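Local coordinates for cell wall surface anchor family protein (Streptococcus agalactiae serogroup V, PDB 3TXA) that probably mediates adhesion to host cells as the tip pilin of a Group B streptococcal pilus, through a metal-binding von Willebrand factor A domain, at residues A[138-143]-A[157-162]. Sequence-based numbering, arbitrary orientation.
Sequences WLSKKI and ELTVEG
Trp138 lies beside Glu161, the two side chains running the same way from neighbouring strands, and the benzene half of the indole overlaps the carboxylate obliquely. CE3 of Trp138 comes 3.9 Å from CD of Glu161, with ring and carboxylate planes 41° apart. Glu161 keeps CG anti to its own N and an extended chain, which carries the carboxylate up alongside the ring. At the other end of the same face Lys142 and Glu157 pair similarly but by charge: NZ of Lys142 reaches OE2 of Glu157 at 2.9 Å, a salt bridge entered nearly along the C-O axis. The lysine chain is extended until a bend at chi4 (-100°) turns its ammonium across to the acid. Between these pairs, OG of Ser140 and OG1 of Thr159 face each other, modelled 2.4 Å apart; either could be the donor, but so short a distance is doubtful at this resolution.

The backbones form an antiparallel beta hairpin in the Ig-like part of the pilin, with segment directions 174° apart. Trp138–Glu161, Ser140–Thr159 and Lys142–Glu157 are hydrogen-bonded pairs, each closed by two N-H...O bonds; Glu157 N to Lys142 O, for example, spans 2.7 Å. Leu139–Val160 and Lys141–Leu158 are the intervening non-hydrogen-bonded pairs, and their side chains occupy the reverse face, where Phe664 touches all four. There CD1 of Leu158 rests against the aliphatic stem of Lys141, 3.7 Å from its CG. The stem is straight, and its end leads away from Leu158 to a covalent link between Lys141 NZ and Asn645 CG, consistent with the intramolecular isopeptide bonds of Gram-positive pilins; Thr648 OG1 also hydrogen-bonds that nitrogen. Strand 623-632 continues the sheet beyond 157-162, where backbone hydrogen bonds pair Leu158 with Leu626 and Val160 with Val624.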
loop_
_atom_site.group_PDB
_atom_site.type_symbol
_atom_site.label_atom_id
_atom_site.label_comp_id
_atom_site.label_asym_id
_atom_site.label_seq_id
_atom_site.Cartn_x
_atom_site.Cartn_y
_atom_site.Cartn_z
ATOM N N TRP A 138 8.637 -11.441 -20.053
ATOM C CA TRP A 138 9.687 -12.439 -20.185
ATOM C C TRP A 138 9.348 -13.409 -21.290
ATOM O O TRP A 138 8.176 -13.686 -21.565
ATOM C CB TRP A 138 9.898 -13.191 -18.862
ATOM C CG TRP A 138 10.346 -12.323 -17.685
ATOM C CD1 TRP A 138 11.632 -12.130 -17.239
ATOM C CD2 TRP A 138 9.502 -11.562 -16.813
ATOM N NE1 TRP A 138 11.627 -11.305 -16.141
ATOM C CE2 TRP A 138 10.333 -10.942 -15.862
ATOM C CE3 TRP A 138 8.118 -11.351 -16.741
ATOM C CZ2 TRP A 138 9.824 -10.114 -14.844
ATOM C CZ3 TRP A 138 7.605 -10.534 -15.725
ATOM C CH2 TRP A 138 8.458 -9.924 -14.791
ATOM N N LEU A 139 10.379 -13.918 -21.933
ATOM C CA LEU A 139 10.154 -14.942 -22.900
ATOM C C LEU A 139 11.306 -15.906 -23.008
ATOM O O LEU A 139 12.454 -15.515 -22.875
ATOM C CB LEU A 139 9.775 -14.342 -24.252
ATOM C CG LEU A 139 10.249 -13.005 -24.768
ATOM C CD1 LEU A 139 11.466 -13.191 -25.608
ATOM C CD2 LEU A 139 9.127 -12.470 -25.589
ATOM N N SER A 140 10.974 -17.173 -23.249
ATOM C CA SER A 140 11.952 -18.250 -23.369
ATOM C C SER A 140 11.599 -19.137 -24.545
ATOM O O SER A 140 10.442 -19.172 -24.979
ATOM C CB SER A 140 11.971 -19.096 -22.088
ATOM O OG SER A 140 10.798 -19.891 -21.978
ATOM N N LYS A 141 12.601 -19.850 -25.047
ATOM C CA LYS A 141 12.426 -20.860 -26.067
ATOM C C LYS A 141 13.549 -21.829 -25.880
ATOM O O LYS A 141 14.711 -21.450 -26.016
ATOM C CB LYS A 141 12.529 -20.262 -27.456
ATOM C CG LYS A 141 12.409 -21.300 -28.577
ATOM C CD LYS A 141 12.639 -20.682 -29.928
ATOM C CE LYS A 141 12.195 -21.607 -31.023
ATOM N NZ LYS A 141 12.628 -21.098 -32.346
ATOM N N LYS A 142 13.208 -23.077 -25.565
ATOM C CA LYS A 142 14.194 -24.101 -25.204
ATOM C C LYS A 142 13.705 -25.503 -25.525
ATOM O O LYS A 142 12.496 -25.736 -25.568
ATOM C CB LYS A 142 14.554 -24.011 -23.716
ATOM C CG LYS A 142 13.481 -24.472 -22.728
ATOM C CD LYS A 142 13.946 -24.212 -21.286
ATOM C CE LYS A 142 13.199 -25.086 -20.245
ATOM N NZ LYS A 142 12.057 -24.425 -19.469
ATOM N N ILE A 143 14.650 -26.422 -25.745
ATOM C CA ILE A 143 14.379 -27.859 -25.808
ATOM C C ILE A 143 14.081 -28.383 -24.392
ATOM O O ILE A 143 14.983 -28.431 -23.571
ATOM C CB ILE A 143 15.604 -28.603 -26.430
ATOM C CG1 ILE A 143 15.795 -28.170 -27.876
ATOM C CG2 ILE A 143 15.471 -30.140 -26.343
ATOM C CD1 ILE A 143 17.151 -28.464 -28.414
ATOM N N GLU A 157 9.896 -25.901 -26.216
ATOM C CA GLU A 157 8.991 -25.133 -25.377
ATOM C C GLU A 157 9.219 -23.626 -25.600
ATOM O O GLU A 157 10.368 -23.151 -25.643
ATOM C CB GLU A 157 9.133 -25.512 -23.891
ATOM C CG GLU A 157 8.492 -24.511 -22.922
ATOM C CD GLU A 157 8.517 -24.935 -21.459
ATOM O OE1 GLU A 157 7.638 -25.736 -21.063
ATOM O OE2 GLU A 157 9.376 -24.438 -20.682
ATOM N N LEU A 158 8.109 -22.897 -25.736
ATOM C CA LEU A 158 8.111 -21.464 -25.936
ATOM C C LEU A 158 7.180 -20.871 -24.889
ATOM O O LEU A 158 6.085 -21.397 -24.671
ATOM C CB LEU A 158 7.582 -21.158 -27.333
ATOM C CG LEU A 158 8.131 -19.947 -28.064
ATOM C CD1 LEU A 158 8.866 -20.383 -29.323
ATOM C CD2 LEU A 158 7.005 -19.069 -28.449
ATOM N N THR A 159 7.603 -19.790 -24.235
ATOM C CA THR A 159 6.823 -19.175 -23.138
ATOM C C THR A 159 6.868 -17.658 -23.241
ATOM O O THR A 159 7.867 -17.086 -23.699
ATOM C CB THR A 159 7.373 -19.530 -21.734
ATOM O OG1 THR A 159 8.637 -18.886 -21.543
ATOM C CG2 THR A 159 7.547 -21.058 -21.536
ATOM N N VAL A 160 5.784 -17.016 -22.805
ATOM C CA VAL A 160 5.632 -15.567 -22.846
ATOM C C VAL A 160 4.905 -15.148 -21.575
ATOM O O VAL A 160 3.810 -15.643 -21.292
ATOM C CB VAL A 160 4.811 -15.105 -24.098
ATOM C CG1 VAL A 160 4.685 -13.577 -24.159
ATOM C CG2 VAL A 160 5.427 -15.639 -25.396
ATOM N N GLU A 161 5.518 -14.250 -20.809
ATOM C CA GLU A 161 4.894 -13.717 -19.599
ATOM C C GLU A 161 4.905 -12.205 -19.696
ATOM O O GLU A 161 5.902 -11.615 -20.126
ATOM C CB GLU A 161 5.649 -14.182 -18.356
ATOM C CG GLU A 161 4.954 -13.896 -17.021
ATOM C CD GLU A 161 5.803 -14.346 -15.813
ATOM O OE1 GLU A 161 6.765 -15.146 -16.022
ATOM O OE2 GLU A 161 5.513 -13.902 -14.664
ATOM N N GLY A 162 3.803 -11.584 -19.295
ATOM C CA GLY A 162 3.639 -10.151 -19.450
ATOM C C GLY A 162 3.665 -9.364 -18.151
ATOM O O GLY A 162 3.832 -9.937 -17.065
#